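Local coordinates for protein interleukin 22 (Danio rerio, PDB 4O6K) that probably acts, through the helical cytokine domain held here, as a secreted IL-10-family cytokine that signals through cell-surface receptors in mucosal defence and tissue repair, at residues 71-76 and 122-127; 4-9 and 84-89; 33-38 and 104-109; 48-53 and 96-101. All blocks are in the same frame, centred on the assembly; numbering follows the deposited sequence.

Contact 1 (71-76 and 122-127)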
loop_
_atom_site.group_PDB
_atom_site.type_symbol
_atom_site.label_atom_id
_atom_site.label_comp_id
_atom_site.label_asym_id
_atom_site.label_seq_id
_atom_site.Cartn_x
_atom_site.Cartn_y
_atom_site.Cartn_z
ATOM N N MET A 71 -18.303 -6.596 2.692
ATOM C CA MET A 71 -19.255 -7.113 1.719
ATOM C C MET A 71 -18.712 -6.948 0.304
ATOM O O MET A 71 -18.685 -7.898 -0.477
ATOM C CB MET A 71 -20.602 -6.396 1.850
ATOM C CG MET A 71 -21.474 -6.877 3.000
ATOM S SD MET A 71 -22.990 -5.909 3.148
ATOM C CE MET A 71 -23.650 -6.050 1.489
ATOM N N LYS A 72 -18.283 -5.731 -0.017
ATOM C CA LYS A 72 -17.736 -5.430 -1.337
ATOM C C LYS A 72 -16.388 -6.092 -1.600
ATOM O O LYS A 72 -16.086 -6.482 -2.729
ATOM C CB LYS A 72 -17.594 -3.922 -1.526
ATOM C CG LYS A 72 -17.169 -3.560 -2.931
ATOM C CD LYS A 72 -17.105 -2.072 -3.166
ATOM C CE LYS A 72 -16.878 -1.816 -4.635
ATOM N NZ LYS A 72 -17.929 -2.491 -5.447
ATOM N N TYR A 73 -15.582 -6.228 -0.554
ATOM C CA TYR A 73 -14.259 -6.818 -0.691
ATOM C C TYR A 73 -14.109 -7.955 0.305
ATOM O O TYR A 73 -13.561 -7.763 1.385
ATOM C CB TYR A 73 -13.162 -5.777 -0.451
ATOM C CG TYR A 73 -13.235 -4.547 -1.330
ATOM C CD1 TYR A 73 -12.780 -4.569 -2.643
ATOM C CD2 TYR A 73 -13.739 -3.352 -0.832
ATOM C CE1 TYR A 73 -12.841 -3.437 -3.438
ATOM C CE2 TYR A 73 -13.803 -2.219 -1.617
ATOM C CZ TYR A 73 -13.354 -2.266 -2.918
ATOM O OH TYR A 73 -13.418 -1.135 -3.700
ATOM N N PRO A 74 -14.608 -9.148 -0.053
ATOM C CA PRO A 74 -14.549 -10.301 0.852
ATOM C C PRO A 74 -13.125 -10.649 1.279
ATOM O O PRO A 74 -12.934 -11.278 2.320
ATOM C CB PRO A 74 -15.151 -11.433 0.013
ATOM C CG PRO A 74 -16.041 -10.741 -0.962
ATOM C CD PRO A 74 -15.323 -9.466 -1.301
ATOM N N MET A 75 -12.141 -10.243 0.483
ATOM C CA MET A 75 -10.747 -10.563 0.762
ATOM C C MET A 75 -10.014 -9.502 1.590
ATOM O O MET A 75 -8.897 -9.745 2.047
ATOM C CB MET A 75 -9.992 -10.783 -0.552
ATOM C CG MET A 75 -9.798 -9.516 -1.364
ATOM S SD MET A 75 -11.327 -8.839 -2.043
ATOM C CE MET A 75 -11.712 -10.064 -3.291
ATOM N N ILE A 76 -10.632 -8.337 1.783
ATOM C CA ILE A 76 -9.935 -7.191 2.377
ATOM C C ILE A 76 -9.423 -7.471 3.793
ATOM O O ILE A 76 -8.391 -6.938 4.201
ATOM C CB ILE A 76 -10.834 -5.923 2.400
ATOM C CG1 ILE A 76 -9.992 -4.672 2.668
ATOM C CG2 ILE A 76 -11.955 -6.043 3.427
ATOM C CD1 ILE A 76 -10.768 -3.379 2.560
ATOM N N ALA A 122 -12.766 7.845 -2.409
ATOM C CA ALA A 122 -11.360 7.964 -2.049
ATOM C C ALA A 122 -10.814 6.635 -1.543
ATOM O O ALA A 122 -9.697 6.242 -1.882
ATOM C CB ALA A 122 -11.170 9.050 -1.001
ATOM N N ARG A 123 -11.606 5.950 -0.724
ATOM C CA ARG A 123 -11.225 4.643 -0.205
ATOM C C ARG A 123 -11.086 3.633 -1.339
ATOM O O ARG A 123 -10.087 2.922 -1.424
ATOM C CB ARG A 123 -12.249 4.152 0.822
ATOM C CG ARG A 123 -12.101 4.795 2.195
ATOM C CD ARG A 123 -12.775 3.972 3.283
ATOM N NE ARG A 123 -12.233 2.619 3.376
ATOM C CZ ARG A 123 -12.624 1.721 4.275
ATOM N NH1 ARG A 123 -13.560 2.031 5.162
ATOM N NH2 ARG A 123 -12.077 0.513 4.290
ATOM N N ASN A 124 -12.087 3.586 -2.214
ATOM C CA ASN A 124 -12.070 2.681 -3.359
ATOM C C ASN A 124 -10.882 2.927 -4.282
ATOM O O ASN A 124 -10.287 1.986 -4.808
ATOM C CB ASN A 124 -13.371 2.806 -4.156
ATOM C CG ASN A 124 -14.533 2.096 -3.491
ATOM O OD1 ASN A 124 -14.344 1.143 -2.736
ATOM N ND2 ASN A 124 -15.746 2.560 -3.768
ATOM N N LYS A 125 -10.543 4.198 -4.474
ATOM C CA LYS A 125 -9.431 4.572 -5.339
ATOM C C LYS A 125 -8.097 4.095 -4.773
ATOM O O LYS A 125 -7.295 3.487 -5.481
ATOM C CB LYS A 125 -9.403 6.087 -5.550
ATOM C CG LYS A 125 -8.384 6.545 -6.577
ATOM C CD LYS A 125 -8.481 8.041 -6.824
ATOM C CE LYS A 125 -7.597 8.460 -7.985
ATOM N NZ LYS A 125 -7.901 7.680 -9.215
ATOM N N ALA A 126 -7.866 4.378 -3.494
ATOM C CA ALA A 126 -6.644 3.953 -2.819
ATOM C C ALA A 126 -6.557 2.431 -2.739
ATOM O O ALA A 126 -5.478 1.855 -2.890
ATOM C CB ALA A 126 -6.568 4.564 -1.430
ATOM N N ILE A 127 -7.696 1.790 -2.491
ATOM C CA ILE A 127 -7.780 0.331 -2.458
ATOM C C ILE A 127 -7.305 -0.276 -3.775
ATOM O O ILE A 127 -6.557 -1.256 -3.788
ATOM C CB ILE A 127 -9.223 -0.137 -2.156
ATOM C CG1 ILE A 127 -9.498 -0.068 -0.653
ATOM C CG2 ILE A 127 -9.448 -1.559 -2.637
ATOM C CD1 ILE A 127 -10.960 -0.204 -0.293
#
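The backbones stand well apart, with the CA of Lys-72 10.1 Å from that of Asn-124 and the CA of Ile-76 9.2 Å from that of Ile-127, so side chains must span the separation. The turn between helices 69-72 and 76-93 packs here on helix 119-128, in the all-helical bundle expected of an IL-10-family cytokine. It is a type I beta turn from Tyr-73 to Ile-76. Tyr-73, the first residue to leave helical backbone angles, makes the largest contribution. Its CG lies anti to the carbonyl carbon, beside the backbone N, and from there the ring reaches toward Ile-127 tip to tip. CG2 of that isoleucine lies over one face, 4.3 Å from the ring centroid and 26° off the normal, a CH-pi contact, and its CD1 comes within 3.7 Å of Tyr-73 CE2. Lys-72 CG rests over the opposite face, toward the rim, while its NZ turns away to a salt bridge with Glu-26. Ile-76 extends the apolar patch, CD1 to CD1 with Ile-127 at 4.3 Å. Thr-22, Ala-23 and Met-19 of the helix 10-24 touch the same side chains. At the phenol end, ring and amide planes are inclined by 63°, and Tyr-73 OH donates a short hydrogen bond of 2.6 Å to Asn-124 OD1 from above the carbonyl plane, 53° out of it.

Contact 2 (4-9 and 84-89); sequences PTPLDS and HRVEQE
Val-86 holds CG1 anti to its backbone N (chi1 173°), which leaves CG2 anti to the carbonyl carbon, and this fork sends the two methyls to different partners in segment 4-9. CG1 meets the ring of Pro-4, 3.9 Å from its CG, the two side chains crossing at about a right angle; CD1 of Leu-7 approaches the same methyl at 4.3 Å. The other branch, CG2, lies 3.8 Å from Pro-6 CB, and here the side chains slide past each other in opposite directions. An alanine at Val-86 would probably open a gap beside Pro-4 and Pro-6 and leave Leu-7 without its methyl partner on this helix. Glu-89, its CG anti to the backbone N and its chain extended beyond, brings OE1 to 3.7 Å from Pro-4 CA. That oxygen also accepts from a water at 2.6 Å, and the water in turn accepts from Thr-5 N at 3.0 Å, so a polar bridge borders the apolar patch. Leu-7 also packs on Tyr-134 and Leu-137 of the helix 130-140, and Val-86 on Leu-55 of the helix 47-62. The contact is thus an example of an N-terminal extension, Pro-4 and the 3-10 segment 5-8, packed against the helix 76-93 of an all-helical cytokine bundle just before Ser-9 takes the N-cap position of the helix 10-24.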
loop_
_atom_site.group_PDB
_atom_site.type_symbol
_atom_site.label_atom_id
_atom_site.label_comp_id
_atom_site.label_asym_id
_atom_site.label_seq_id
_atom_site.Cartn_x
_atom_site.Cartn_y
_atom_site.Cartn_z
ATOM N N PRO A 4 10.083 -9.642 3.168
ATOM C CA PRO A 4 8.968 -10.275 3.875
ATOM C C PRO A 4 8.321 -11.328 2.990
ATOM O O PRO A 4 7.856 -11.007 1.897
ATOM C CB PRO A 4 7.997 -9.117 4.138
ATOM C CG PRO A 4 8.794 -7.878 3.924
ATOM C CD PRO A 4 9.735 -8.250 2.825
ATOM N N THR A 5 8.299 -12.567 3.463
ATOM C CA THR A 5 7.849 -13.707 2.669
ATOM C C THR A 5 6.445 -13.611 2.028
ATOM O O THR A 5 6.232 -14.197 0.967
ATOM C CB THR A 5 7.930 -14.992 3.510
ATOM O OG1 THR A 5 7.033 -14.906 4.623
ATOM C CG2 THR A 5 9.347 -15.169 4.029
ATOM N N PRO A 6 5.484 -12.896 2.657
ATOM C CA PRO A 6 4.196 -12.788 1.954
ATOM C C PRO A 6 4.281 -12.062 0.611
ATOM O O PRO A 6 3.401 -12.235 -0.233
ATOM C CB PRO A 6 3.329 -11.992 2.934
ATOM C CG PRO A 6 3.908 -12.287 4.259
ATOM C CD PRO A 6 5.383 -12.367 4.031
ATOM N N LEU A 7 5.326 -11.264 0.412
ATOM C CA LEU A 7 5.539 -10.592 -0.865
ATOM C C LEU A 7 5.887 -11.601 -1.956
ATOM O O LEU A 7 5.837 -11.286 -3.146
ATOM C CB LEU A 7 6.634 -9.531 -0.736
ATOM C CG LEU A 7 6.172 -8.175 -0.193
ATOM C CD1 LEU A 7 7.328 -7.348 0.329
ATOM C CD2 LEU A 7 5.457 -7.410 -1.289
ATOM N N ASP A 8 6.241 -12.814 -1.543
ATOM C CA ASP A 8 6.527 -13.889 -2.483
ATOM C C ASP A 8 5.358 -14.870 -2.572
ATOM O O ASP A 8 5.471 -15.927 -3.189
ATOM C CB ASP A 8 7.811 -14.625 -2.094
ATOM C CG ASP A 8 9.060 -13.837 -2.444
ATOM O OD1 ASP A 8 9.099 -13.249 -3.545
ATOM O OD2 ASP A 8 10.002 -13.805 -1.624
ATOM N N SER A 9 4.238 -14.513 -1.954
ATOM C CA SER A 9 3.038 -15.345 -1.990
ATOM C C SER A 9 2.104 -14.917 -3.121
ATOM O O SER A 9 1.519 -13.835 -3.075
ATOM C CB SER A 9 2.297 -15.296 -0.655
ATOM O OG SER A 9 1.025 -15.908 -0.765
ATOM N N HIS A 84 -0.405 -6.155 7.261
ATOM C CA HIS A 84 0.056 -5.757 8.587
ATOM C C HIS A 84 1.320 -6.514 8.979
ATOM O O HIS A 84 2.263 -5.928 9.510
ATOM C CB HIS A 84 -1.033 -5.985 9.635
ATOM C CG HIS A 84 -0.590 -5.688 11.034
ATOM N ND1 HIS A 84 -0.164 -4.438 11.429
ATOM C CD2 HIS A 84 -0.498 -6.480 12.128
ATOM C CE1 HIS A 84 0.167 -4.472 12.708
ATOM N NE2 HIS A 84 -0.026 -5.699 13.156
ATOM N N ARG A 85 1.328 -7.818 8.715
ATOM C CA ARG A 85 2.488 -8.656 8.998
ATOM C C ARG A 85 3.718 -8.170 8.238
ATOM O O ARG A 85 4.814 -8.107 8.792
ATOM C CB ARG A 85 2.192 -10.117 8.651
ATOM C CG ARG A 85 1.143 -10.761 9.545
ATOM C CD ARG A 85 1.000 -12.247 9.256
ATOM N NE ARG A 85 -0.050 -12.860 10.064
ATOM C CZ ARG A 85 -1.284 -13.097 9.630
ATOM N NH1 ARG A 85 -1.627 -12.779 8.390
ATOM N NH2 ARG A 85 -2.174 -13.657 10.438
ATOM N N VAL A 86 3.528 -7.833 6.966
ATOM C CA VAL A 86 4.598 -7.280 6.144
ATOM C C VAL A 86 5.126 -5.972 6.733
ATOM O O VAL A 86 6.333 -5.801 6.905
ATOM C CB VAL A 86 4.125 -7.027 4.699
ATOM C CG1 VAL A 86 5.195 -6.292 3.904
ATOM C CG2 VAL A 86 3.754 -8.342 4.024
ATOM N N GLU A 87 4.208 -5.059 7.034
ATOM C CA GLU A 87 4.547 -3.760 7.605
ATOM C C GLU A 87 5.329 -3.895 8.910
ATOM O O GLU A 87 6.310 -3.185 9.129
ATOM C CB GLU A 87 3.276 -2.935 7.828
ATOM C CG GLU A 87 3.511 -1.460 8.135
ATOM C CD GLU A 87 3.853 -1.210 9.591
ATOM O OE1 GLU A 87 3.250 -1.874 10.462
ATOM O OE2 GLU A 87 4.722 -0.355 9.866
ATOM N N GLN A 88 4.887 -4.802 9.775
ATOM C CA GLN A 88 5.539 -5.011 11.064
ATOM C C GLN A 88 6.982 -5.485 10.908
ATOM O O GLN A 88 7.874 -5.011 11.613
ATOM C CB GLN A 88 4.744 -6.007 11.909
ATOM C CG GLN A 88 3.499 -5.402 12.540
ATOM C CD GLN A 88 3.823 -4.220 13.437
ATOM O OE1 GLN A 88 3.468 -3.080 13.137
ATOM N NE2 GLN A 88 4.505 -4.489 14.544
ATOM N N GLU A 89 7.210 -6.421 9.992
ATOM C CA GLU A 89 8.561 -6.916 9.746
ATOM C C GLU A 89 9.454 -5.834 9.149
ATOM O O GLU A 89 10.613 -5.688 9.542
ATOM C CB GLU A 89 8.545 -8.126 8.814
ATOM C CG GLU A 89 9.932 -8.707 8.565
ATOM C CD GLU A 89 9.897 -10.035 7.838
ATOM O OE1 GLU A 89 8.789 -10.539 7.565
ATOM O OE2 GLU A 89 10.985 -10.577 7.543
HETATM O O HOH W 1 8.938 -12.838 6.406
#

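Contact 3 (33-38 and 104-109)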
loop_
_atom_site.group_PDB
_atom_site.type_symbol
_atom_site.label_atom_id
_atom_site.label_comp_id
_atom_site.label_asym_id
_atom_site.label_seq_id
_atom_site.Cartn_x
_atom_site.Cartn_y
_atom_site.Cartn_z
ATOM N N LEU A 33 -3.393 8.335 -6.323
ATOM C CA LEU A 33 -3.200 8.783 -4.947
ATOM C C LEU A 33 -1.805 8.420 -4.443
ATOM O O LEU A 33 -1.167 9.208 -3.745
ATOM C CB LEU A 33 -4.274 8.190 -4.034
ATOM C CG LEU A 33 -5.708 8.609 -4.362
ATOM C CD1 LEU A 33 -6.703 7.929 -3.436
ATOM C CD2 LEU A 33 -5.853 10.124 -4.294
ATOM N N LEU A 34 -1.343 7.221 -4.790
ATOM C CA LEU A 34 0.019 6.806 -4.469
ATOM C C LEU A 34 1.031 7.677 -5.192
ATOM O O LEU A 34 0.869 7.962 -6.379
ATOM C CB LEU A 34 0.263 5.345 -4.856
ATOM C CG LEU A 34 -0.149 4.196 -3.940
ATOM C CD1 LEU A 34 0.250 2.882 -4.590
ATOM C CD2 LEU A 34 0.500 4.332 -2.574
ATOM N N PRO A 35 2.074 8.118 -4.475
ATOM C CA PRO A 35 3.201 8.749 -5.160
ATOM C C PRO A 35 3.816 7.772 -6.155
ATOM O O PRO A 35 3.936 6.586 -5.848
ATOM C CB PRO A 35 4.175 9.072 -4.024
ATOM C CG PRO A 35 3.320 9.154 -2.805
ATOM C CD PRO A 35 2.215 8.159 -3.010
ATOM N N TYR A 36 4.199 8.260 -7.329
ATOM C CA TYR A 36 4.752 7.388 -8.356
ATOM C C TYR A 36 6.229 7.106 -8.114
ATOM O O TYR A 36 7.035 8.027 -7.982
ATOM C CB TYR A 36 4.553 8.003 -9.743
ATOM C CG TYR A 36 5.307 7.289 -10.843
ATOM C CD1 TYR A 36 4.891 6.048 -11.307
ATOM C CD2 TYR A 36 6.434 7.861 -11.421
ATOM C CE1 TYR A 36 5.579 5.394 -12.313
ATOM C CE2 TYR A 36 7.128 7.216 -12.426
ATOM C CZ TYR A 36 6.696 5.983 -12.868
ATOM O OH TYR A 36 7.384 5.338 -13.870
ATOM N N PHE A 37 6.572 5.824 -8.055
ATOM C CA PHE A 37 7.963 5.406 -7.946
ATOM C C PHE A 37 8.419 4.788 -9.260
ATOM O O PHE A 37 7.897 3.758 -9.684
ATOM C CB PHE A 37 8.149 4.405 -6.805
ATOM C CG PHE A 37 8.263 5.038 -5.447
ATOM C CD1 PHE A 37 7.143 5.535 -4.800
ATOM C CD2 PHE A 37 9.494 5.129 -4.814
ATOM C CE1 PHE A 37 7.249 6.114 -3.548
ATOM C CE2 PHE A 37 9.605 5.707 -3.564
ATOM C CZ PHE A 37 8.482 6.200 -2.930
ATOM N N SER A 38 9.395 5.421 -9.900
ATOM C CA SER A 38 9.978 4.879 -11.120
ATOM C C SER A 38 10.899 3.712 -10.789
ATOM O O SER A 38 11.186 3.455 -9.619
ATOM C CB SER A 38 10.747 5.960 -11.881
ATOM O OG SER A 38 11.904 6.356 -11.167
ATOM N N VAL A 104 5.548 10.434 1.788
ATOM C CA VAL A 104 4.591 9.895 2.681
ATOM C C VAL A 104 3.550 10.958 2.952
ATOM O O VAL A 104 2.433 10.699 2.873
ATOM C CB VAL A 104 5.227 9.414 3.986
ATOM C CG1 VAL A 104 4.208 8.926 4.961
ATOM C CG2 VAL A 104 6.247 8.356 3.722
ATOM N N LYS A 105 3.971 12.167 3.240
ATOM C CA LYS A 105 3.042 13.268 3.444
ATOM C C LYS A 105 2.189 13.516 2.201
ATOM O O LYS A 105 1.042 13.808 2.299
ATOM C CB LYS A 105 3.764 14.526 3.872
ATOM C CG LYS A 105 4.007 14.623 5.354
ATOM C CD LYS A 105 5.144 15.533 5.661
ATOM C CE LYS A 105 6.391 14.964 5.051
ATOM N NZ LYS A 105 7.353 14.366 5.984
ATOM N N GLN A 106 2.780 13.354 1.044
ATOM C CA GLN A 106 2.042 13.564 -0.201
ATOM C C GLN A 106 0.840 12.673 -0.333
ATOM O O GLN A 106 -0.243 13.117 -0.642
ATOM C CB GLN A 106 2.924 13.394 -1.416
ATOM C CG GLN A 106 2.221 13.676 -2.718
ATOM C CD GLN A 106 3.087 13.384 -3.926
ATOM O OE1 GLN A 106 4.201 13.770 -3.972
ATOM N NE2 GLN A 106 2.569 12.681 -4.868
ATOM N N PHE A 107 1.051 11.399 -0.072
ATOM C CA PHE A 107 -0.019 10.451 -0.103
ATOM C C PHE A 107 -1.133 10.858 0.855
ATOM O O PHE A 107 -2.273 10.937 0.481
ATOM C CB PHE A 107 0.439 9.045 0.181
ATOM C CG PHE A 107 -0.687 8.100 0.267
ATOM C CD1 PHE A 107 -1.400 7.805 -0.837
ATOM C CD2 PHE A 107 -1.080 7.567 1.474
ATOM C CE1 PHE A 107 -2.469 6.976 -0.776
ATOM C CE2 PHE A 107 -2.148 6.728 1.562
ATOM C CZ PHE A 107 -2.852 6.436 0.431
ATOM N N LYS A 108 -0.748 11.085 2.094
ATOM C CA LYS A 108 -1.662 11.491 3.104
ATOM C C LYS A 108 -2.445 12.738 2.731
ATOM O O LYS A 108 -3.648 12.796 2.856
ATOM C CB LYS A 108 -0.884 11.714 4.372
ATOM C CG LYS A 108 -0.336 10.459 5.002
ATOM C CD LYS A 108 -0.165 10.626 6.489
ATOM C CE LYS A 108 1.289 10.679 6.882
ATOM N NZ LYS A 108 1.690 9.853 8.044
ATOM N N ARG A 109 -1.710 13.719 2.220
ATOM C CA ARG A 109 -2.258 14.962 1.727
ATOM C C ARG A 109 -3.249 14.757 0.618
ATOM O O ARG A 109 -4.323 15.235 0.695
ATOM C CB ARG A 109 -1.147 15.905 1.270
ATOM C CG ARG A 109 -1.615 17.221 0.693
ATOM C CD ARG A 109 -0.505 18.235 0.641
ATOM N NE ARG A 109 0.486 17.902 -0.340
ATOM C CZ ARG A 109 1.681 17.468 -0.055
ATOM N NH1 ARG A 109 2.022 17.295 1.176
ATOM N NH2 ARG A 109 2.507 17.191 -0.999
#
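The ring of Phe-107 is the bump of this contact, and the bend of the chain from Leu-33 to Pro-35 forms the hollow that receives it. The backbones come close here, with the CA atoms of Leu-34 and Phe-107 5.7 Å apart. CG of Phe-107 stands anti to its backbone N (chi1 175°), which sets it on the carbonyl-carbon side, and from there the edge of the ring meets Leu-33. CD1 sits 3.2 Å from Leu-33 O, with that oxygen near the ring plane, and the neighbouring CE1 is 3.9 Å from Leu-33 CB. Leu-34 CD2 closes on Phe-107 CD1 at 4.3 Å. The base of the phenylalanine is filled in by Pro-35, whose CD lies 3.8 Å from Phe-107 CB, the two side chains crossing at about a right angle. One residue earlier in the helix, Gln-106 extends past the proline in the opposite direction and sets NE2 4.0 Å from Pro-35 CB, beside the CA-CB edge of the ring. An alanine in place of Phe-107 would probably leave the Leu-33 carbonyl and the Leu-34 methyl facing a gap, although Pro-35 would keep its neighbour CB. The loop itself is held by Glu-129, whose carboxylate accepts from the backbone N of both Leu-33 and Leu-34. This irregular loop before helix 39-42 packs between helices of the all-helical cytokine bundle: Phe-107 of helix 102-117 meets Tyr-58 of helix 47-62 with ring planes about 15° apart, Leu-33 touches helix 119-128, and Leu-34 reaches Thr-132 and Leu-133 of helix 130-140.

Contact 4 (48-53 and 96-101)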
loop_
_atom_site.group_PDB
_atom_site.type_symbol
_atom_site.label_atom_id
_atom_site.label_comp_id
_atom_site.label_asym_id
_atom_site.label_seq_id
_atom_site.Cartn_x
_atom_site.Cartn_y
_atom_site.Cartn_z
ATOM N N CYS A 48 12.186 1.308 0.174
ATOM C CA CYS A 48 11.488 0.258 0.915
ATOM C C CYS A 48 10.772 0.801 2.147
ATOM O O CYS A 48 9.570 0.599 2.315
ATOM C CB CYS A 48 12.461 -0.847 1.329
ATOM S SG CYS A 48 11.683 -2.204 2.250
ATOM N N CYS A 49 11.515 1.490 3.005
ATOM C CA CYS A 49 10.965 1.988 4.260
ATOM C C CYS A 49 9.984 3.137 4.040
ATOM O O CYS A 49 9.061 3.326 4.831
ATOM C CB CYS A 49 12.090 2.420 5.200
ATOM S SG CYS A 49 13.101 1.056 5.820
ATOM N N ILE A 50 10.188 3.907 2.975
ATOM C CA ILE A 50 9.247 4.965 2.617
ATOM C C ILE A 50 7.886 4.372 2.268
ATOM O O ILE A 50 6.855 4.811 2.778
ATOM C CB ILE A 50 9.751 5.812 1.432
ATOM C CG1 ILE A 50 10.910 6.709 1.867
ATOM C CG2 ILE A 50 8.629 6.673 0.879
ATOM C CD1 ILE A 50 11.638 7.368 0.716
ATOM N N ASN A 51 7.890 3.360 1.407
ATOM C CA ASN A 51 6.656 2.697 1.012
ATOM C C ASN A 51 6.064 1.885 2.158
ATOM O O ASN A 51 4.849 1.706 2.241
ATOM C CB ASN A 51 6.896 1.797 -0.203
ATOM C CG ASN A 51 7.036 2.582 -1.492
ATOM O OD1 ASN A 51 6.076 3.185 -1.971
ATOM N ND2 ASN A 51 8.235 2.577 -2.062
ATOM N N ALA A 52 6.928 1.397 3.043
ATOM C CA ALA A 52 6.488 0.655 4.217
ATOM C C ALA A 52 5.699 1.547 5.166
ATOM O O ALA A 52 4.800 1.086 5.869
ATOM C CB ALA A 52 7.680 0.046 4.937
ATOM N N ARG A 53 6.041 2.830 5.181
ATOM C CA ARG A 53 5.361 3.783 6.042
ATOM C C ARG A 53 3.993 4.099 5.448
ATOM O O ARG A 53 3.017 4.308 6.171
ATOM C CB ARG A 53 6.190 5.057 6.204
ATOM C CG ARG A 53 5.853 5.832 7.458
ATOM C CD ARG A 53 6.287 4.983 8.646
ATOM N NE ARG A 53 5.703 5.386 9.917
ATOM C CZ ARG A 53 6.295 5.189 11.091
ATOM N NH1 ARG A 53 7.480 4.593 11.140
ATOM N NH2 ARG A 53 5.705 5.577 12.213
ATOM N N HIS A 96 15.046 4.370 10.589
ATOM C CA HIS A 96 14.592 5.752 10.502
ATOM C C HIS A 96 13.071 5.867 10.426
ATOM O O HIS A 96 12.408 5.039 9.800
ATOM C CB HIS A 96 15.226 6.443 9.294
ATOM C CG HIS A 96 14.805 7.869 9.127
ATOM N ND1 HIS A 96 15.170 8.859 10.016
ATOM C CD2 HIS A 96 14.050 8.473 8.180
ATOM C CE1 HIS A 96 14.658 10.011 9.621
ATOM N NE2 HIS A 96 13.974 9.806 8.511
ATOM N N ASP A 97 12.534 6.901 11.004
ATOM C CA ASP A 97 11.134 7.200 10.929
ATOM C C ASP A 97 10.810 8.113 9.762
ATOM O O ASP A 97 11.043 9.275 9.806
ATOM C CB ASP A 97 10.658 7.848 12.221
ATOM C CG ASP A 97 9.212 8.280 12.172
ATOM O OD1 ASP A 97 8.498 7.907 11.265
ATOM O OD2 ASP A 97 8.785 8.959 13.080
ATOM N N TYR A 98 10.239 7.532 8.734
ATOM C CA TYR A 98 9.947 8.195 7.475
ATOM C C TYR A 98 8.608 8.877 7.411
ATOM O O TYR A 98 8.168 9.257 6.360
ATOM C CB TYR A 98 10.094 7.245 6.309
ATOM C CG TYR A 98 11.491 6.925 5.884
ATOM C CD1 TYR A 98 12.176 7.694 4.980
ATOM C CD2 TYR A 98 12.110 5.835 6.347
ATOM C CE1 TYR A 98 13.464 7.385 4.599
ATOM C CE2 TYR A 98 13.404 5.519 5.969
ATOM C CZ TYR A 98 14.075 6.297 5.082
ATOM O OH TYR A 98 15.307 5.902 4.752
ATOM N N SER A 99 7.974 9.038 8.545
ATOM C CA SER A 99 6.870 9.943 8.628
ATOM C C SER A 99 7.334 11.374 8.200
ATOM O O SER A 99 6.572 12.141 7.715
ATOM C CB SER A 99 6.198 9.873 9.980
ATOM O OG SER A 99 6.026 8.543 10.458
ATOM N N SER A 100 8.612 11.688 8.300
ATOM C CA SER A 100 9.080 13.025 7.959
ATOM C C SER A 100 9.503 13.145 6.495
ATOM O O SER A 100 10.075 14.159 6.092
ATOM C CB SER A 100 10.248 13.418 8.867
ATOM O OG SER A 100 11.357 12.556 8.674
ATOM N N HIS A 101 9.229 12.113 5.702
ATOM C CA HIS A 101 9.551 12.147 4.278
ATOM C C HIS A 101 8.417 12.786 3.471
ATOM O O HIS A 101 7.241 12.549 3.754
ATOM C CB HIS A 101 9.850 10.739 3.755
ATOM C CG HIS A 101 10.510 10.727 2.411
ATOM N ND1 HIS A 101 9.803 10.844 1.233
ATOM C CD2 HIS A 101 11.814 10.639 2.059
ATOM C CE1 HIS A 101 10.641 10.813 0.213
ATOM N NE2 HIS A 101 11.868 10.690 0.687
HETATM O O HOH W 2 10.072 4.506 8.895
#
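An Asx turn at Asp-97 presents its carboxylate to Arg-53, at a surface site where the loop before the helix 102-117 folds over the helix 47-62. Asp-97 OD1 is gripped twice: Ser-99 OG donates at 2.7 Å to its syn lone pair, and Ser-99 N, 3.0 Å away, meets it from above the carboxylate plane. The same oxygen lies over the centre of one face of the Arg-53 guanidinium, with the two planes 28° apart. Arg-53 NH1 is 3.5 Å from Asp-97 OD1, a salt bridge of charges alone, since no N-H points at the oxygen. A bend at chi2 (67°) turns CD of the arginine aside. This corner of the helical cytokine fold is also cross-linked, for Cys-49 bonds to Cys-94 at the start of the loop and Cys-48 to Cys-141 near the C terminus. Beside the first disulfide, Cys-49 CB approaches Tyr-98 CE2 at 3.5 Å. Ile-50 crosses the tyrosine at about a right angle, its backbone N and CG1 on one face of the ring; Ile-50 CG1 is 3.5 Å from Tyr-98 CD1, while His-96 CD2 sits over the centre of the other face. The far end of Ile-50 makes a CH-pi contact with His-101: CD1 is 3.5 Å from the imidazole centroid, displaced toward the rim on the NE2 side. His-101 ND1 caps the start of the helix at Leu-103 N.

In the fold
From the N terminus, 4-9 opens contact 2, 33-38 contact 3, 48-53 contact 4 and 71-76 contact 1. Closure begins with contact 2, tying the N-terminal segment to helix 76-93. Contact 4 then joins helix 47-62 to the loop before helix 102-117, contact 3 the loop before helix 39-42 to helix 102-117, and contact 1 the turn after helix 69-72 to helix 119-128. Contact 4 is enclosed within contact 3, whereas contacts 1 and 2 cross each other and both of these. Contacts 3 and 4 also adjoin, Lys-105 probably bonding to the carbonyl oxygens of Ser-99 and Ser-100. Leu-33 packs on Ala-126, joining contacts 3 and 1, and Glu-87 meets Ala-52 between contacts 2 and 4.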